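Local atomic coordinates of fat acid-binding protein (Eubacterium ventriosum, PDB entry 3NYI), a protein that binds a fatty acid, stearic acid, and as a member of the DegV family probably serves in lipid binding. Residues Y40-D45 against I272-A277; K225-E230 against D234-S239; E21-T26 against M141-L146. All coordinates share one frame; numbering follows the deposited sequence.

Contact 1. Residues Y40-D45 against I272-A277; sequences YRDGVD and IGIVSA. With STE (stearic acid), chain C.
D42 sets its carboxylate against I274 and V275 in the first turn of helix 274-280, joining the end of strand 39-41 to the fatty-acid site of the DegV fold. The packed part is small: OD1 of D42 lies 3.6 Å from CD1 of I274, and OD2 of D42 is 3.7 Å from CG2 of V275. D42 and I274 lie alongside each other, pointing opposite ways, while V275 comes across the carboxylate. With CG opposite the backbone N (chi1 178°), the carboxylate extends toward the helix. Aspartate suits the place because two waters join it to the helix start. One donates to D42 OD1 at 2.7 Å and accepts from I274 N at 2.9 Å; the other lies 2.8 Å from D42 OD2 and accepts from V275 N at 3.1 Å. The S11 hydroxyl also bonds OD2, and the helix N terminus would probably favour the negative charge. The part of the turn facing away from the helix lies at the surface of the chain. There R41 forms a two-pronged salt bridge with D45, NE reaching OD2 at 2.9 Å and NH2 reaching OD1, while G43 has a positive phi that would jam a CB against the carbonyl O of D42. V275 divides its branches between two partners: CG2 meets the aspartate, and CG1 lies 3.8 Å from C4 of the stearic acid.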
loop_
_atom_site.group_PDB
_atom_site.type_symbol
_atom_site.label_atom_id
_atom_site.label_comp_id
_atom_site.label_asym_id
_atom_site.label_seq_id
_atom_site.Cartn_x
_atom_site.Cartn_y
_atom_site.Cartn_z
ATOM N N TYR A 40 -4.271 0.351 18.962
ATOM C CA TYR A 40 -2.925 -0.214 18.961
ATOM C C TYR A 40 -2.195 0.189 17.694
ATOM O O TYR A 40 -2.705 -0.034 16.600
ATOM C CB TYR A 40 -3.003 -1.743 18.995
ATOM C CG TYR A 40 -3.781 -2.250 20.173
ATOM C CD1 TYR A 40 -3.239 -2.192 21.453
ATOM C CD2 TYR A 40 -5.065 -2.763 20.020
ATOM C CE1 TYR A 40 -3.942 -2.635 22.542
ATOM C CE2 TYR A 40 -5.780 -3.208 21.113
ATOM C CZ TYR A 40 -5.209 -3.144 22.370
ATOM O OH TYR A 40 -5.901 -3.574 23.472
ATOM N N ARG A 41 -1.002 0.767 17.847
ATOM C CA ARG A 41 -0.185 1.152 16.710
ATOM C C ARG A 41 0.294 -0.051 15.907
ATOM O O ARG A 41 0.891 -0.988 16.443
ATOM C CB ARG A 41 0.980 2.044 17.143
ATOM C CG ARG A 41 0.530 3.415 17.625
ATOM C CD ARG A 41 1.663 4.149 18.315
ATOM N NE ARG A 41 2.257 3.300 19.338
ATOM C CZ ARG A 41 3.398 3.557 19.965
ATOM N NH1 ARG A 41 4.094 4.652 19.674
ATOM N NH2 ARG A 41 3.841 2.713 20.887
ATOM N N ASP A 42 -0.010 0.005 14.613
ATOM C CA ASP A 42 0.292 -1.037 13.635
ATOM C C ASP A 42 1.743 -1.498 13.735
ATOM O O ASP A 42 2.669 -0.715 13.560
ATOM C CB ASP A 42 -0.023 -0.452 12.236
ATOM C CG ASP A 42 0.287 -1.400 11.083
ATOM O OD1 ASP A 42 0.667 -2.570 11.324
ATOM O OD2 ASP A 42 0.137 -0.940 9.911
ATOM N N GLY A 43 1.944 -2.774 14.017
ATOM C CA GLY A 43 3.288 -3.314 14.033
ATOM C C GLY A 43 4.068 -3.011 15.304
ATOM O O GLY A 43 5.042 -3.696 15.605
ATOM N N VAL A 44 3.653 -1.984 16.044
ATOM C CA VAL A 44 4.364 -1.584 17.259
ATOM C C VAL A 44 3.679 -2.136 18.508
ATOM O O VAL A 44 4.314 -2.828 19.307
ATOM C CB VAL A 44 4.507 -0.044 17.380
ATOM C CG1 VAL A 44 5.138 0.337 18.722
ATOM C CG2 VAL A 44 5.318 0.523 16.216
ATOM N N ASP A 45 2.391 -1.839 18.670
ATOM C CA ASP A 45 1.628 -2.311 19.833
ATOM C C ASP A 45 0.914 -3.633 19.552
ATOM O O ASP A 45 0.323 -4.237 20.444
ATOM C CB ASP A 45 0.604 -1.258 20.286
ATOM C CG ASP A 45 1.248 0.072 20.631
ATOM O OD1 ASP A 45 2.333 0.076 21.261
ATOM O OD2 ASP A 45 0.669 1.116 20.272
ATOM N N ILE A 272 0.236 -8.364 3.191
ATOM C CA ILE A 272 -0.668 -7.216 3.240
ATOM C C ILE A 272 -0.936 -6.872 4.705
ATOM O O ILE A 272 -1.239 -7.755 5.518
ATOM C CB ILE A 272 -1.949 -7.509 2.488
ATOM C CG1 ILE A 272 -1.621 -7.723 0.999
ATOM C CG2 ILE A 272 -2.950 -6.371 2.656
ATOM C CD1 ILE A 272 -2.770 -8.322 0.226
ATOM N N GLY A 273 -0.774 -5.603 5.047
ATOM C CA GLY A 273 -0.808 -5.211 6.447
ATOM C C GLY A 273 -2.175 -4.926 7.015
ATOM O O GLY A 273 -3.189 -4.960 6.315
ATOM N N ILE A 274 -2.174 -4.636 8.315
ATOM C CA ILE A 274 -3.355 -4.281 9.076
ATOM C C ILE A 274 -4.183 -3.164 8.458
ATOM O O ILE A 274 -5.407 -3.265 8.392
ATOM C CB ILE A 274 -2.914 -3.865 10.493
ATOM C CG1 ILE A 274 -2.388 -5.099 11.241
ATOM C CG2 ILE A 274 -4.056 -3.185 11.238
ATOM C CD1 ILE A 274 -1.845 -4.797 12.662
ATOM N N VAL A 275 -3.531 -2.095 8.009
ATOM C CA VAL A 275 -4.277 -0.969 7.419
ATOM C C VAL A 275 -5.238 -1.443 6.301
ATOM O O VAL A 275 -6.417 -1.084 6.281
ATOM C CB VAL A 275 -3.335 0.125 6.866
ATOM C CG1 VAL A 275 -4.141 1.203 6.125
ATOM C CG2 VAL A 275 -2.502 0.729 7.992
ATOM N N SER A 276 -4.738 -2.239 5.367
ATOM C CA SER A 276 -5.600 -2.742 4.302
ATOM C C SER A 276 -6.529 -3.850 4.766
ATOM O O SER A 276 -7.705 -3.895 4.381
ATOM C CB SER A 276 -4.773 -3.256 3.109
ATOM O OG SER A 276 -4.077 -2.199 2.491
ATOM N N ALA A 277 -6.004 -4.757 5.584
ATOM C CA ALA A 277 -6.780 -5.930 5.969
ATOM C C ALA A 277 -8.039 -5.584 6.762
ATOM O O ALA A 277 -9.050 -6.273 6.649
ATOM C CB ALA A 277 -5.909 -6.934 6.735
HETATM C C1 STE C . -7.437 5.428 8.255
HETATM O O1 STE C . -7.203 6.580 8.049
HETATM O O2 STE C . -8.231 5.133 9.099
HETATM C C2 STE C . -6.894 4.354 7.284
HETATM C C3 STE C . -7.984 3.940 6.264
HETATM C C4 STE C . -7.465 2.785 5.372
HETATM C C5 STE C . -8.424 2.517 4.190
HETATM C C6 STE C . -7.908 1.324 3.353
HETATM C C7 STE C . -8.902 0.964 2.219
HETATM C C8 STE C . -8.252 -0.127 1.329
HETATM C C9 STE C . -9.202 -0.554 0.187
HETATM C C10 STE C . -8.534 -1.708 -0.611
HETATM C C11 STE C . -7.456 -1.112 -1.518
HETATM C C12 STE C . -6.069 -1.793 -1.434
HETATM C C13 STE C . -6.087 -3.252 -0.953
HETATM C C14 STE C . -5.170 -4.048 -1.921
HETATM C C15 STE C . -4.787 -5.422 -1.325
HETATM C C16 STE C . -4.203 -6.304 -2.457
HETATM C C17 STE C . -2.687 -6.047 -2.589
HETATM C C18 STE C . -2.046 -7.035 -3.590
HETATM O O HOH W 1 0.493 -4.454 9.343
HETATM O O HOH W 2 -0.479 -1.888 7.312
#

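Contact 2. Residues K225-E230 against D234-S239; sequences KKYLDE and DNFIVS
F236 projects from its strand toward L228 and Y227 on the helix, and its contacts change from one partner to the other along its length. CB, at the root, lies 3.8 Å from CD2 of L228. CG of F236 is 3.7 Å from the same L228 CD2. CG is anti to the carbonyl carbon (chi1 -74°), which lays a ring face against L228. CD1 and CD2 of F236 flank that methyl too, so L228 CD2 sits over one ring face in a CH-pi contact, 4.1 Å from the F236 centroid and offset toward the rim. Farther out the leucine gives way to tyrosine: CE1 of F236 is 3.8 Å from CE2 of Y227, and CZ of F236 lies 4.0 Å from the same Y227 CE2. The two rings form an offset edge-to-face pair, the edge of Y227 directed at the face of F236, with planes at 72°.

The arrangement joins helix 213-231 to strand 236-242, the next strand in the chain, across a short turn. Over 225-230 and 236-239 the two run nearly antiparallel (161°), their axes 11.0 Å apart at closest approach, and the helix packs on the mixed sheet that contains this strand. Strand alternation points F236 and V238 at the helix and I237 away; beta-branched V238 suits a strand, and CG2 of V238 lies 4.4 Å from CD1 of L228. Were F236 cut back to an alanine, the L228 methyl would probably lose its aromatic face and the Y227 edge its ring partner, opening a gap between helix and strand. Tyrosine suits its border position: its ring packs inward against F236 and V289, while its hydroxyl is hydrogen-bonded to the carbonyl O of S161.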
loop_
_atom_site.group_PDB
_atom_site.type_symbol
_atom_site.label_atom_id
_atom_site.label_comp_id
_atom_site.label_asym_id
_atom_site.label_seq_id
_atom_site.Cartn_x
_atom_site.Cartn_y
_atom_site.Cartn_z
ATOM N N LYS A 225 -2.704 -8.938 -16.996
ATOM C CA LYS A 225 -1.997 -9.297 -18.230
ATOM C C LYS A 225 -2.344 -8.334 -19.361
ATOM O O LYS A 225 -1.462 -7.885 -20.100
ATOM C CB LYS A 225 -2.293 -10.728 -18.636
ATOM C CG LYS A 225 -1.565 -11.139 -19.942
ATOM C CD LYS A 225 -1.817 -12.599 -20.306
ATOM C CE LYS A 225 -1.330 -12.906 -21.738
ATOM N NZ LYS A 225 0.024 -12.327 -21.993
ATOM N N LYS A 226 -3.627 -8.005 -19.466
ATOM C CA LYS A 226 -4.105 -7.027 -20.431
ATOM C C LYS A 226 -3.428 -5.665 -20.250
ATOM O O LYS A 226 -2.992 -5.042 -21.208
ATOM C CB LYS A 226 -5.627 -6.893 -20.319
ATOM C CG LYS A 226 -6.229 -5.813 -21.200
ATOM C CD LYS A 226 -7.740 -5.695 -20.980
ATOM C CE LYS A 226 -8.361 -4.679 -21.933
ATOM N NZ LYS A 226 -8.146 -5.079 -23.351
ATOM N N TYR A 227 -3.343 -5.192 -19.011
ATOM C CA TYR A 227 -2.696 -3.924 -18.749
ATOM C C TYR A 227 -1.197 -3.964 -19.077
ATOM O O TYR A 227 -0.654 -3.038 -19.696
ATOM C CB TYR A 227 -2.891 -3.543 -17.269
ATOM C CG TYR A 227 -2.174 -2.280 -16.885
ATOM C CD1 TYR A 227 -2.695 -1.037 -17.234
ATOM C CD2 TYR A 227 -0.978 -2.320 -16.168
ATOM C CE1 TYR A 227 -2.045 0.140 -16.888
ATOM C CE2 TYR A 227 -0.316 -1.132 -15.798
ATOM C CZ TYR A 227 -0.859 0.089 -16.168
ATOM O OH TYR A 227 -0.235 1.273 -15.816
ATOM N N LEU A 228 -0.520 -5.028 -18.657
ATOM C CA LEU A 228 0.911 -5.129 -18.923
ATOM C C LEU A 228 1.195 -5.246 -20.420
ATOM O O LEU A 228 2.120 -4.619 -20.931
ATOM C CB LEU A 228 1.549 -6.291 -18.156
ATOM C CG LEU A 228 1.599 -6.049 -16.639
ATOM C CD1 LEU A 228 2.028 -7.309 -15.903
ATOM C CD2 LEU A 228 2.536 -4.883 -16.310
ATOM N N ASP A 229 0.393 -6.040 -21.118
ATOM C CA ASP A 229 0.572 -6.195 -22.559
ATOM C C ASP A 229 0.367 -4.886 -23.309
ATOM O O ASP A 229 1.107 -4.574 -24.244
ATOM C CB ASP A 229 -0.344 -7.285 -23.098
ATOM C CG ASP A 229 0.075 -8.663 -22.628
ATOM O OD1 ASP A 229 1.172 -8.760 -22.023
ATOM O OD2 ASP A 229 -0.686 -9.632 -22.846
ATOM N N GLU A 230 -0.628 -4.111 -22.890
ATOM C CA GLU A 230 -0.882 -2.812 -23.498
ATOM C C GLU A 230 0.295 -1.865 -23.321
ATOM O O GLU A 230 0.620 -1.112 -24.232
ATOM C CB GLU A 230 -2.150 -2.163 -22.933
ATOM C CG GLU A 230 -3.441 -2.813 -23.400
ATOM C CD GLU A 230 -4.666 -2.291 -22.660
ATOM O OE1 GLU A 230 -4.505 -1.500 -21.696
ATOM O OE2 GLU A 230 -5.791 -2.681 -23.039
ATOM N N ASP A 234 7.847 -5.459 -20.252
ATOM C CA ASP A 234 9.272 -5.419 -19.926
ATOM C C ASP A 234 9.622 -4.165 -19.140
ATOM O O ASP A 234 10.660 -4.107 -18.483
ATOM C CB ASP A 234 10.121 -5.427 -21.198
ATOM C CG ASP A 234 10.024 -6.731 -21.969
ATOM O OD1 ASP A 234 9.777 -7.786 -21.343
ATOM O OD2 ASP A 234 10.214 -6.690 -23.206
ATOM N N ASN A 235 8.769 -3.150 -19.226
ATOM C CA ASN A 235 9.072 -1.877 -18.594
ATOM C C ASN A 235 8.503 -1.727 -17.186
ATOM O O ASN A 235 8.587 -0.649 -16.617
ATOM C CB ASN A 235 8.653 -0.711 -19.488
ATOM C CG ASN A 235 9.509 -0.614 -20.761
ATOM O OD1 ASN A 235 10.631 -1.143 -20.827
ATOM N ND2 ASN A 235 8.986 0.064 -21.767
ATOM N N PHE A 236 7.954 -2.809 -16.641
ATOM C CA PHE A 236 7.328 -2.782 -15.300
ATOM C C PHE A 236 8.015 -3.674 -14.269
ATOM O O PHE A 236 8.600 -4.703 -14.614
ATOM C CB PHE A 236 5.852 -3.201 -15.387
ATOM C CG PHE A 236 4.968 -2.155 -15.980
ATOM C CD1 PHE A 236 4.184 -1.353 -15.172
ATOM C CD2 PHE A 236 4.931 -1.963 -17.362
ATOM C CE1 PHE A 236 3.372 -0.360 -15.724
ATOM C CE2 PHE A 236 4.110 -0.986 -17.921
ATOM C CZ PHE A 236 3.347 -0.180 -17.109
ATOM N N ILE A 237 7.944 -3.251 -13.010
ATOM C CA ILE A 237 8.266 -4.077 -11.850
ATOM C C ILE A 237 6.975 -4.733 -11.366
ATOM O O ILE A 237 5.937 -4.094 -11.343
ATOM C CB ILE A 237 8.795 -3.190 -10.698
ATOM C CG1 ILE A 237 10.114 -2.531 -11.105
ATOM C CG2 ILE A 237 8.948 -4.002 -9.405
ATOM C CD1 ILE A 237 11.216 -3.534 -11.452
ATOM N N VAL A 238 7.025 -6.001 -10.976
ATOM C CA VAL A 238 5.818 -6.687 -10.529
ATOM C C VAL A 238 6.054 -7.353 -9.163
ATOM O O VAL A 238 7.070 -8.028 -8.967
ATOM C CB VAL A 238 5.366 -7.735 -11.561
ATOM C CG1 VAL A 238 4.069 -8.377 -11.140
ATOM C CG2 VAL A 238 5.224 -7.098 -12.939
ATOM N N SER A 239 5.150 -7.120 -8.212
ATOM C CA SER A 239 5.234 -7.772 -6.894
ATOM C C SER A 239 3.865 -8.258 -6.451
ATOM O O SER A 239 2.840 -7.788 -6.958
ATOM C CB SER A 239 5.807 -6.838 -5.827
ATOM O OG SER A 239 7.158 -6.503 -6.105
#

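Contact 3. Residues E21-T26 against M141-L146; sequences EKHDVT and MLEDGL
H23 and E143 meet through the edge of an imidazole and one oxygen of a carboxylate, their side chains crossing at about a right angle. ND1 of H23 donates to OE2 of E143 at 3.1 Å in a nearly straight bond. The oxygen lies close to the ring plane, so the donor N-H is well aimed. From the other side the fit is less flat: ND1 reaches OE2 on its syn side but 32° out of the carboxylate plane, and the two planes are turned 39° from each other. The second oxygen also lies along the ring edge, E143 OE1 being 4.0 Å from H23 CE1. E143 leaves its helix with an extended chain, long enough to span backbones whose nearest CA atoms, those of H23 and E143, are 9.3 Å apart.

The contact lies between two helix ends, each closed by a Schellman motif. Helix 17-23 is the crossover of a beta-alpha-beta unit, joining the parallel neighbours 6-10 and 25-33; D24 takes the positive phi that lets the chain turn into the second strand. G145 ends helix 128-143 in the same way, before the chain goes on to helix 148-161; L146 N bonds M141 O at 3.0 Å, and a CB on G145 would press on the carbonyl O of D144.

With CG opposite the carbonyl carbon (chi1 -60°), the imidazole lies beside its own helix, one face against K22, whose CG stands 3.9 Å above the H23 ring plane and over its centre. The other ring nitrogen, NE2, bonds a carboxylate oxygen of E267, which also pairs with K22 NZ. Held between two carboxylates and near the carbonyl end of its helix, H23 is probably inclined to carry a positive charge.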
loop_
_atom_site.group_PDB
_atom_site.type_symbol
_atom_site.label_atom_id
_atom_site.label_comp_id
_atom_site.label_asym_id
_atom_site.label_seq_id
_atom_site.Cartn_x
_atom_site.Cartn_y
_atom_site.Cartn_z
ATOM N N GLU A 21 15.266 -1.964 7.136
ATOM C CA GLU A 21 16.632 -1.898 7.638
ATOM C C GLU A 21 17.627 -1.673 6.503
ATOM O O GLU A 21 18.502 -0.810 6.590
ATOM C CB GLU A 21 16.989 -3.163 8.418
ATOM C CG GLU A 21 18.417 -3.157 8.946
ATOM C CD GLU A 21 18.681 -4.264 9.947
ATOM O OE1 GLU A 21 19.065 -5.373 9.518
ATOM O OE2 GLU A 21 18.509 -4.022 11.162
ATOM N N LYS A 22 17.480 -2.441 5.433
ATOM C CA LYS A 22 18.394 -2.355 4.304
ATOM C C LYS A 22 18.458 -0.966 3.688
ATOM O O LYS A 22 19.544 -0.467 3.395
ATOM C CB LYS A 22 18.007 -3.359 3.232
ATOM C CG LYS A 22 18.931 -3.359 2.034
ATOM C CD LYS A 22 18.571 -4.495 1.115
ATOM C CE LYS A 22 19.476 -4.547 -0.100
ATOM N NZ LYS A 22 18.896 -5.484 -1.096
ATOM N N HIS A 23 17.298 -0.333 3.511
ATOM C CA HIS A 23 17.231 0.938 2.794
ATOM C C HIS A 23 16.968 2.161 3.675
ATOM O O HIS A 23 16.696 3.248 3.164
ATOM C CB HIS A 23 16.173 0.863 1.698
ATOM C CG HIS A 23 16.439 -0.197 0.673
ATOM N ND1 HIS A 23 17.440 -0.086 -0.262
ATOM C CD2 HIS A 23 15.821 -1.377 0.436
ATOM C CE1 HIS A 23 17.435 -1.158 -1.039
ATOM N NE2 HIS A 23 16.460 -1.954 -0.638
ATOM N N ASP A 24 17.039 1.978 4.990
ATOM C CA ASP A 24 16.881 3.071 5.944
ATOM C C ASP A 24 15.551 3.831 5.786
ATOM O O ASP A 24 15.537 5.060 5.700
ATOM C CB ASP A 24 18.065 4.039 5.843
ATOM C CG ASP A 24 18.148 4.981 7.027
ATOM O OD1 ASP A 24 17.673 4.596 8.117
ATOM O OD2 ASP A 24 18.690 6.098 6.870
ATOM N N VAL A 25 14.445 3.094 5.739
ATOM C CA VAL A 25 13.115 3.698 5.657
ATOM C C VAL A 25 12.457 3.653 7.033
ATOM O O VAL A 25 12.471 2.622 7.704
ATOM C CB VAL A 25 12.228 2.980 4.617
ATOM C CG1 VAL A 25 10.780 3.501 4.667
ATOM C CG2 VAL A 25 12.829 3.129 3.210
ATOM N N THR A 26 11.897 4.780 7.448
ATOM C CA THR A 26 11.269 4.908 8.755
ATOM C C THR A 26 9.753 4.872 8.585
ATOM O O THR A 26 9.212 5.514 7.682
ATOM C CB THR A 26 11.686 6.223 9.409
ATOM O OG1 THR A 26 13.120 6.271 9.479
ATOM C CG2 THR A 26 11.080 6.363 10.821
HETATM N N MSE A 141 16.126 5.417 -7.330
HETATM C CA MSE A 141 16.610 6.636 -7.982
HETATM C C MSE A 141 17.712 7.322 -7.197
HETATM O O MSE A 141 18.744 7.706 -7.765
HETATM C CB MSE A 141 15.452 7.600 -8.301
HETATM C CG MSE A 141 14.515 7.060 -9.396
HETATM SE SE MSE A 141 13.144 8.342 -9.966
HETATM C CE MSE A 141 11.878 8.072 -8.498
ATOM N N LEU A 142 17.497 7.464 -5.890
ATOM C CA LEU A 142 18.484 8.077 -5.020
ATOM C C LEU A 142 19.753 7.244 -4.913
ATOM O O LEU A 142 20.846 7.788 -4.928
ATOM C CB LEU A 142 17.894 8.341 -3.630
ATOM C CG LEU A 142 16.685 9.278 -3.650
ATOM C CD1 LEU A 142 16.299 9.681 -2.231
ATOM C CD2 LEU A 142 16.965 10.512 -4.498
ATOM N N GLU A 143 19.618 5.926 -4.813
ATOM C CA GLU A 143 20.802 5.072 -4.765
ATOM C C GLU A 143 21.558 5.067 -6.095
ATOM O O GLU A 143 22.786 4.939 -6.122
ATOM C CB GLU A 143 20.438 3.656 -4.299
ATOM C CG GLU A 143 19.880 3.657 -2.869
ATOM C CD GLU A 143 19.731 2.273 -2.256
ATOM O OE1 GLU A 143 20.008 1.270 -2.952
ATOM O OE2 GLU A 143 19.331 2.202 -1.068
ATOM N N ASP A 144 20.833 5.233 -7.196
ATOM C CA ASP A 144 21.473 5.296 -8.512
ATOM C C ASP A 144 22.063 6.685 -8.787
ATOM O O ASP A 144 22.608 6.940 -9.859
ATOM C CB ASP A 144 20.500 4.883 -9.627
ATOM C CG ASP A 144 20.039 3.436 -9.497
ATOM O OD1 ASP A 144 20.686 2.678 -8.742
ATOM O OD2 ASP A 144 19.031 3.054 -10.145
ATOM N N GLY A 145 21.941 7.588 -7.818
ATOM C CA GLY A 145 22.617 8.869 -7.909
ATOM C C GLY A 145 21.841 10.016 -8.533
ATOM O O GLY A 145 22.404 11.078 -8.778
ATOM N N LEU A 146 20.554 9.819 -8.795
ATOM C CA LEU A 146 19.708 10.934 -9.214
ATOM C C LEU A 146 19.569 11.917 -8.065
ATOM O O LEU A 146 19.547 11.512 -6.905
ATOM C CB LEU A 146 18.313 10.444 -9.618
ATOM C CG LEU A 146 18.114 10.021 -11.072
ATOM C CD1 LEU A 146 18.945 8.795 -11.396
ATOM C CD2 LEU A 146 16.641 9.762 -11.345
#

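From the N terminus, segment 21-26 comes first, at the helix-to-strand turn that enters strand 25-33; contact 3 closes its loop 115 residues later, at the end of helix 128-143. Before then segment 40-45 has opened contact 1, on strand 39-41, the sheet neighbour of 25-33, and this loop closes only at helix 274-280, so contacts 1 and 3 cross. Contact 2 is local, with three residues between its segments; it follows contact 3 in series and nests inside contact 1. Contact 1 ties the turn after strand 39-41 to helix 274-280, and contact 3 joins the ends of helices 17-23 and 128-143, next to the same first sheet; contact 2 belongs to the second sheet.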